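Local coordinates for protein chorismate synthase (Aquifex aeolicus, PDB 1Q1L) that probably catalyses the FMNH2-dependent anti-1,4-elimination of phosphate from 5-enolpyruvylshikimate-3-phosphate that yields chorismate, the branch point of aromatic amino acid biosynthesis, at residues G19-I25 against I80-N86; L44-Q48 against E60-A64; A259-I263 against V362-L367. All blocks are in the same frame, centred on the assembly; numbering follows the deposited sequence.

Overall arrangement
After strand 10-14 the chain lays down strand 21-27 and then helix 37-48, which meets Glu60 to Ala64 in contact 2, closing an irregular 11-residue loop without helix or strand. Contact 1 follows when strand 80-85 returns beside strand 21-27, so contact 2 is nested inside the longer loop that contact 1 closes. The two touch through Ile84, which packs on Leu44, Asp62, Thr63 and Ala64, joining the antiparallel sheet to helix 37-48 on one face of it. Contact 3, in series with both, closes a 98-residue loop and joins helices 252-261 and 356-379 near the chain's centre. An Arg46-Glu364 salt bridge and packing of Arg47 on Val362 link contacts 2 and 3; contacts 1 and 3 do not touch.

Contact 1: residues G19-I25 against I80-N86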
# COMPACT_ATOMS: atom_id res chain seq x y z
N GLY A 19 -12.47 -12.08 -24.26
CA GLY A 19 -11.09 -12.50 -24.40
C GLY A 19 -11.02 -13.95 -23.99
O GLY A 19 -12.05 -14.57 -23.76
N LYS A 20 -9.81 -14.49 -23.91
CA LYS A 20 -9.65 -15.89 -23.53
C LYS A 20 -10.37 -16.18 -22.21
O LYS A 20 -11.05 -17.19 -22.08
CB LYS A 20 -8.17 -16.23 -23.42
CG LYS A 20 -7.39 -15.92 -24.69
CD LYS A 20 -5.93 -16.31 -24.56
CE LYS A 20 -5.16 -16.02 -25.84
NZ LYS A 20 -3.76 -16.51 -25.73
N GLY A 21 -10.22 -15.28 -21.24
CA GLY A 21 -10.87 -15.50 -19.96
C GLY A 21 -10.51 -14.47 -18.90
O GLY A 21 -9.91 -13.44 -19.19
N LEU A 22 -10.90 -14.75 -17.66
CA LEU A 22 -10.62 -13.85 -16.55
C LEU A 22 -9.61 -14.51 -15.64
O LEU A 22 -9.70 -15.70 -15.36
CB LEU A 22 -11.90 -13.57 -15.76
CG LEU A 22 -13.11 -13.11 -16.59
CD1 LEU A 22 -14.32 -12.97 -15.69
CD2 LEU A 22 -12.80 -11.80 -17.29
N THR A 23 -8.63 -13.73 -15.18
CA THR A 23 -7.61 -14.27 -14.30
C THR A 23 -7.58 -13.51 -12.97
O THR A 23 -7.79 -12.30 -12.93
CB THR A 23 -6.21 -14.17 -14.94
OG1 THR A 23 -6.25 -14.75 -16.25
CG2 THR A 23 -5.17 -14.94 -14.12
N ALA A 24 -7.33 -14.23 -11.89
CA ALA A 24 -7.26 -13.62 -10.57
C ALA A 24 -6.20 -14.31 -9.75
O ALA A 24 -6.00 -15.52 -9.86
CB ALA A 24 -8.60 -13.73 -9.86
N ILE A 25 -5.50 -13.53 -8.94
CA ILE A 25 -4.50 -14.05 -8.03
C ILE A 25 -4.82 -13.45 -6.68
O ILE A 25 -4.90 -12.23 -6.53
CB ILE A 25 -3.05 -13.65 -8.43
CG1 ILE A 25 -2.68 -14.29 -9.78
CG2 ILE A 25 -2.08 -14.11 -7.36
CD1 ILE A 25 -1.28 -13.96 -10.28
N ILE A 80 -2.97 -17.97 -4.62
CA ILE A 80 -3.97 -18.78 -5.29
C ILE A 80 -4.34 -18.09 -6.61
O ILE A 80 -4.85 -16.97 -6.61
CB ILE A 80 -5.23 -18.92 -4.43
CG1 ILE A 80 -4.86 -19.53 -3.07
CG2 ILE A 80 -6.27 -19.77 -5.16
CD1 ILE A 80 -6.00 -19.56 -2.08
N ALA A 81 -4.08 -18.77 -7.72
CA ALA A 81 -4.39 -18.23 -9.04
C ALA A 81 -5.57 -18.98 -9.64
O ALA A 81 -5.62 -20.21 -9.59
CB ALA A 81 -3.16 -18.34 -9.95
N LEU A 82 -6.50 -18.23 -10.21
CA LEU A 82 -7.69 -18.81 -10.80
C LEU A 82 -7.86 -18.30 -12.22
O LEU A 82 -7.46 -17.17 -12.54
CB LEU A 82 -8.93 -18.40 -10.00
CG LEU A 82 -8.92 -18.54 -8.47
CD1 LEU A 82 -10.13 -17.82 -7.89
CD2 LEU A 82 -8.91 -20.01 -8.07
N PHE A 83 -8.44 -19.13 -13.08
CA PHE A 83 -8.70 -18.72 -14.45
C PHE A 83 -10.13 -19.12 -14.79
O PHE A 83 -10.55 -20.23 -14.51
CB PHE A 83 -7.74 -19.38 -15.44
CG PHE A 83 -7.87 -18.87 -16.84
CD1 PHE A 83 -7.62 -17.52 -17.13
CD2 PHE A 83 -8.29 -19.70 -17.88
CE1 PHE A 83 -7.78 -17.02 -18.42
CE2 PHE A 83 -8.46 -19.21 -19.17
CZ PHE A 83 -8.20 -17.86 -19.44
N ILE A 84 -10.89 -18.18 -15.36
CA ILE A 84 -12.27 -18.44 -15.74
C ILE A 84 -12.39 -18.25 -17.24
O ILE A 84 -12.35 -17.13 -17.74
CB ILE A 84 -13.25 -17.45 -15.06
CG1 ILE A 84 -13.17 -17.58 -13.54
CG2 ILE A 84 -14.67 -17.72 -15.53
CD1 ILE A 84 -13.91 -16.48 -12.80
N ARG A 85 -12.54 -19.35 -17.97
CA ARG A 85 -12.67 -19.26 -19.42
C ARG A 85 -13.97 -18.58 -19.81
O ARG A 85 -15.00 -18.76 -19.16
CB ARG A 85 -12.61 -20.66 -20.05
CG ARG A 85 -11.25 -21.33 -19.94
CD ARG A 85 -11.17 -22.57 -20.81
NE ARG A 85 -9.84 -23.20 -20.76
CZ ARG A 85 -9.49 -24.27 -21.46
NH1 ARG A 85 -10.36 -24.84 -22.29
NH2 ARG A 85 -8.27 -24.77 -21.34
N ASN A 86 -13.91 -17.77 -20.86
CA ASN A 86 -15.10 -17.07 -21.34
C ASN A 86 -15.92 -17.98 -22.25
O ASN A 86 -17.11 -17.75 -22.47
CB ASN A 86 -14.72 -15.78 -22.07
CG ASN A 86 -14.29 -14.67 -21.11
OD1 ASN A 86 -15.00 -14.36 -20.15
ND2 ASN A 86 -13.14 -14.07 -21.38
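Four backbone hydrogen bonds hold these antiparallel strands together. Leu22 and Ile84 exchange two, Leu22 N to Ile84 O and Ile84 N to Leu22 O, both 2.8 Å; Ala24 N reaches Leu82 O at 3.0 Å and Leu82 N reaches Ala24 O at 2.8 Å. Asn86 extends the pairing: its N meets Lys20 O at 3.2 Å, and its ND2 meets Gly19 O at 2.7 Å, while OD1 bonds to Arg140. Gly21, a non-hydrogen-bonded partner of Arg85, has its CA 3.1 Å from Ile84 O and 3.6 Å from Phe83 CZ, and a CB there would clash with both. Thr23 and Phe83 share a face, Thr23 OG1 lying 3.2 Å from Phe83 CD1 at the ring edge; on it too, Ile25 CG1 touches Ala81 CB at 4.1 Å. Thr23, Ile25 and Ala81 pack on a second subunit, and Lys20, just before the strand, reaches Glu65 of that subunit with NZ in a salt bridge. Leu22, Ala24, Leu82 and Ile84 form the other face, apolar as befits burial against helices 142-157 and 37-48. In keeping with the enzyme's beta-alpha-beta sandwich, this is the sheet's central pair, flanked by strands 10-14 and 64-68.

Contact 2: residues L44-Q48 against E60-A64; sequences LRRRQ and EKDTA
Residues Leu44 to Gln48 are the last turn of helix 37-48, with Gln48 N bonded to Leu44 O at 3.1 Å. Facing them, Glu60 to Ala64 is largely extended from Lys61 onward and nearest at Leu44 and Asp62, whose CA atoms are 5.9 Å apart. Leu44 (mt) points toward this segment, its CD1 3.8 Å from Ala64 CB; a branched apolar side chain suits this buried side, where it also meets Ile84. Arg45 lays its CD 4.0 Å from Lys61 CD; its charge pairs with Glu38. Arg47 (chi1 t) is tied to Asp62 (chi1 -87°, chi2 -50°, CB toward the helix) by a long NH2-OD2 salt bridge of 3.8 Å and a water 2.8 Å from Arg47 NE and Asp62 OD2, 2.9 Å from Leu44 O. Gln48 (mt, chi3 -62°) pairs its side-chain amide with loop backbone, OE1 accepting from Asp62 N at 2.6 Å, NE2 donating to Glu60 O at 2.9 Å. The buried carboxylate thus lies between Arg140, its salt-bridge partner, and the more distant Arg47, a predicted NADP(+)-binding residue.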
# COMPACT_ATOMS: atom_id res chain seq x y z
N LEU A 44 -19.95 -18.80 -8.74
CA LEU A 44 -19.99 -18.30 -10.11
C LEU A 44 -21.35 -18.60 -10.73
O LEU A 44 -21.87 -17.80 -11.52
CB LEU A 44 -18.87 -18.95 -10.95
CG LEU A 44 -17.46 -18.54 -10.53
CD1 LEU A 44 -16.43 -19.26 -11.40
CD2 LEU A 44 -17.31 -17.02 -10.65
N ARG A 45 -21.94 -19.74 -10.36
CA ARG A 45 -23.24 -20.12 -10.89
C ARG A 45 -24.37 -19.22 -10.37
O ARG A 45 -25.30 -18.90 -11.10
CB ARG A 45 -23.55 -21.59 -10.55
CG ARG A 45 -22.73 -22.59 -11.35
CD ARG A 45 -23.36 -23.97 -11.34
NE ARG A 45 -23.41 -24.56 -10.00
CZ ARG A 45 -22.38 -25.14 -9.39
NH1 ARG A 45 -21.20 -25.23 -10.00
NH2 ARG A 45 -22.52 -25.63 -8.17
N ARG A 46 -24.27 -18.80 -9.11
CA ARG A 46 -25.29 -17.93 -8.53
C ARG A 46 -25.28 -16.57 -9.23
O ARG A 46 -26.33 -15.99 -9.48
CB ARG A 46 -25.05 -17.74 -7.04
CG ARG A 46 -25.20 -19.02 -6.21
CD ARG A 46 -24.90 -18.75 -4.74
NE ARG A 46 -25.84 -17.79 -4.16
CZ ARG A 46 -25.47 -16.74 -3.42
NH1 ARG A 46 -24.18 -16.52 -3.18
NH2 ARG A 46 -26.39 -15.92 -2.92
N ARG A 47 -24.09 -16.07 -9.56
CA ARG A 47 -23.99 -14.78 -10.23
C ARG A 47 -24.58 -14.86 -11.64
O ARG A 47 -25.29 -13.96 -12.09
CB ARG A 47 -22.53 -14.31 -10.34
CG ARG A 47 -22.39 -12.87 -10.83
CD ARG A 47 -20.96 -12.54 -11.24
NE ARG A 47 -20.60 -13.18 -12.49
CZ ARG A 47 -20.67 -12.60 -13.69
NH1 ARG A 47 -21.05 -11.34 -13.80
NH2 ARG A 47 -20.36 -13.29 -14.77
N GLN A 48 -24.28 -15.95 -12.35
CA GLN A 48 -24.80 -16.14 -13.70
C GLN A 48 -26.32 -16.11 -13.75
O GLN A 48 -26.90 -15.46 -14.62
CB GLN A 48 -24.30 -17.46 -14.30
CG GLN A 48 -22.84 -17.46 -14.68
CD GLN A 48 -22.45 -18.71 -15.45
OE1 GLN A 48 -22.54 -19.82 -14.94
NE2 GLN A 48 -22.02 -18.52 -16.69
N GLU A 60 -22.10 -23.35 -20.92
CA GLU A 60 -22.57 -22.00 -20.65
C GLU A 60 -22.23 -21.59 -19.22
O GLU A 60 -22.01 -20.41 -18.94
CB GLU A 60 -24.08 -21.91 -20.87
CG GLU A 60 -24.65 -20.51 -20.68
CD GLU A 60 -26.16 -20.48 -20.80
OE1 GLU A 60 -26.84 -21.12 -19.97
OE2 GLU A 60 -26.67 -19.81 -21.73
N LYS A 61 -22.19 -22.56 -18.32
CA LYS A 61 -21.89 -22.30 -16.92
C LYS A 61 -20.45 -21.88 -16.67
O LYS A 61 -19.51 -22.51 -17.15
CB LYS A 61 -22.22 -23.54 -16.08
CG LYS A 61 -23.67 -23.97 -16.17
CD LYS A 61 -24.03 -25.01 -15.12
CE LYS A 61 -25.49 -25.44 -15.26
NZ LYS A 61 -26.42 -24.28 -15.28
N ASP A 62 -20.28 -20.80 -15.91
CA ASP A 62 -18.95 -20.30 -15.58
C ASP A 62 -18.26 -21.27 -14.64
O ASP A 62 -18.87 -21.77 -13.69
CB ASP A 62 -19.03 -18.93 -14.90
CG ASP A 62 -19.05 -17.79 -15.89
OD1 ASP A 62 -18.17 -17.76 -16.78
OD2 ASP A 62 -19.92 -16.91 -15.77
N THR A 63 -17.00 -21.54 -14.91
CA THR A 63 -16.22 -22.43 -14.08
C THR A 63 -14.82 -21.86 -13.90
O THR A 63 -14.27 -21.24 -14.81
CB THR A 63 -16.11 -23.84 -14.70
OG1 THR A 63 -15.73 -23.72 -16.07
CG2 THR A 63 -17.44 -24.57 -14.59
N ALA A 64 -14.26 -22.07 -12.72
CA ALA A 64 -12.93 -21.58 -12.44
C ALA A 64 -11.98 -22.75 -12.30
O ALA A 64 -12.34 -23.80 -11.76
CB ALA A 64 -12.94 -20.76 -11.16
O HOH W 1 -20.43 -15.90 -13.18

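Contact 3: residues A259-I263 against V362-L367; sequences AMMSI and VGEAML
The C-terminal end of helix 252-261, with the turn that follows it, packs on helix 356-379. Residues 259 to 262 have helical backbone angles, and Ile263 turns extended (phi/psi -70/137) although its N still bonds to Met260 O at 3.0 Å; Val362 to Leu367 is regular helix, with Met366 N to Val362 O 2.9 Å. The nearest CA pairs are Ala259 with Met366 at 5.6 Å, Met260 with Gly363 at 6.3 Å and Ile263 with Val362 at 7.7 Å. No hydrogen bond crosses the interface, which is mainly apolar packing, with methyl and methylene groups also against backbone carbonyls. Met366 (mmm), a selenomethionine, points toward the first segment: its CE is 3.7 Å from Ala259 CB, and its CG is 3.7 Å from Ile263 CD1 and 3.5 Å from Ala259 O. That same CD1, carried by Ile263 in the mt rotamer, lies 3.8 Å from Val362 CG1 and 3.9 Å from Gly363 CA. Selenomethionine Met260 (mmt) reaches across to the other helix, its CE 3.2 Å from Gly363 O and 3.7 Å from Leu367 CB. Small Ala259 suits the close approach to Met366, Gly363 presents bare backbone, and the long, flexible methionines fill the space between. Ser262 (chi1 p) donates from OG to Ala259 O at 2.8 Å and also bonds to Arg145. With these polar groups paired, the segments associate through shape and hydrophobicity, and the first runs directly into Gln264, a predicted FMN-binding residue.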
# COMPACT_ATOMS: atom_id res chain seq x y z
N ALA A 259 -15.80 -1.15 -1.08
CA ALA A 259 -16.00 -2.45 -1.72
C ALA A 259 -17.34 -2.54 -2.44
O ALA A 259 -17.42 -3.10 -3.54
CB ALA A 259 -15.88 -3.57 -0.69
N MSE A 260 -18.40 -2.01 -1.83
CA MSE A 260 -19.73 -2.05 -2.44
C MSE A 260 -19.89 -1.06 -3.58
O MSE A 260 -20.35 -1.41 -4.66
CB MSE A 260 -20.82 -1.79 -1.40
CG MSE A 260 -20.98 -2.86 -0.35
SE MSE A 260 -21.31 -4.60 -1.12
CE MSE A 260 -21.54 -5.56 0.54
N MSE A 261 -19.52 0.19 -3.33
CA MSE A 261 -19.65 1.24 -4.33
C MSE A 261 -18.77 0.98 -5.54
O MSE A 261 -19.02 1.53 -6.63
CB MSE A 261 -19.28 2.60 -3.73
CG MSE A 261 -19.71 3.78 -4.56
SE MSE A 261 -21.63 4.11 -4.42
CE MSE A 261 -21.60 5.16 -2.79
N SER A 262 -17.74 0.15 -5.38
CA SER A 262 -16.85 -0.15 -6.49
C SER A 262 -17.52 -1.08 -7.50
O SER A 262 -17.05 -1.21 -8.63
CB SER A 262 -15.54 -0.78 -5.99
OG SER A 262 -15.73 -2.11 -5.55
N ILE A 263 -18.60 -1.73 -7.09
CA ILE A 263 -19.31 -2.63 -8.00
C ILE A 263 -19.99 -1.81 -9.09
O ILE A 263 -20.56 -0.75 -8.83
CB ILE A 263 -20.38 -3.47 -7.24
CG1 ILE A 263 -19.70 -4.30 -6.15
CG2 ILE A 263 -21.13 -4.39 -8.20
CD1 ILE A 263 -20.67 -4.98 -5.19
N VAL A 362 -22.60 -10.41 -6.10
CA VAL A 362 -21.28 -9.79 -6.14
C VAL A 362 -21.12 -9.03 -4.82
O VAL A 362 -20.01 -8.93 -4.28
CB VAL A 362 -21.17 -8.80 -7.32
CG1 VAL A 362 -19.82 -8.09 -7.29
CG2 VAL A 362 -21.35 -9.55 -8.64
N GLY A 363 -22.23 -8.52 -4.30
CA GLY A 363 -22.18 -7.80 -3.04
C GLY A 363 -21.71 -8.70 -1.91
O GLY A 363 -20.98 -8.27 -1.02
N GLU A 364 -22.14 -9.96 -1.95
CA GLU A 364 -21.76 -10.93 -0.94
C GLU A 364 -20.26 -11.17 -1.04
O GLU A 364 -19.56 -11.25 -0.04
CB GLU A 364 -22.50 -12.25 -1.15
CG GLU A 364 -23.99 -12.21 -0.93
CD GLU A 364 -24.65 -13.54 -1.30
OE1 GLU A 364 -23.92 -14.56 -1.38
OE2 GLU A 364 -25.88 -13.55 -1.52
N ALA A 365 -19.78 -11.29 -2.27
CA ALA A 365 -18.36 -11.52 -2.52
C ALA A 365 -17.51 -10.37 -1.97
O ALA A 365 -16.49 -10.61 -1.32
CB ALA A 365 -18.12 -11.67 -4.02
N MSE A 366 -17.92 -9.14 -2.22
CA MSE A 366 -17.18 -7.97 -1.75
C MSE A 366 -17.14 -7.89 -0.23
O MSE A 366 -16.10 -7.58 0.37
CB MSE A 366 -17.77 -6.69 -2.34
CG MSE A 366 -17.67 -6.59 -3.86
SE MSE A 366 -15.88 -6.99 -4.53
CE MSE A 366 -14.91 -5.59 -3.64
N LEU A 367 -18.27 -8.18 0.41
CA LEU A 367 -18.34 -8.16 1.86
C LEU A 367 -17.46 -9.25 2.46
O LEU A 367 -16.84 -9.04 3.49
CB LEU A 367 -19.79 -8.35 2.33
CG LEU A 367 -19.91 -8.35 3.86
CD1 LEU A 367 -19.39 -7.01 4.40
CD2 LEU A 367 -21.38 -8.55 4.27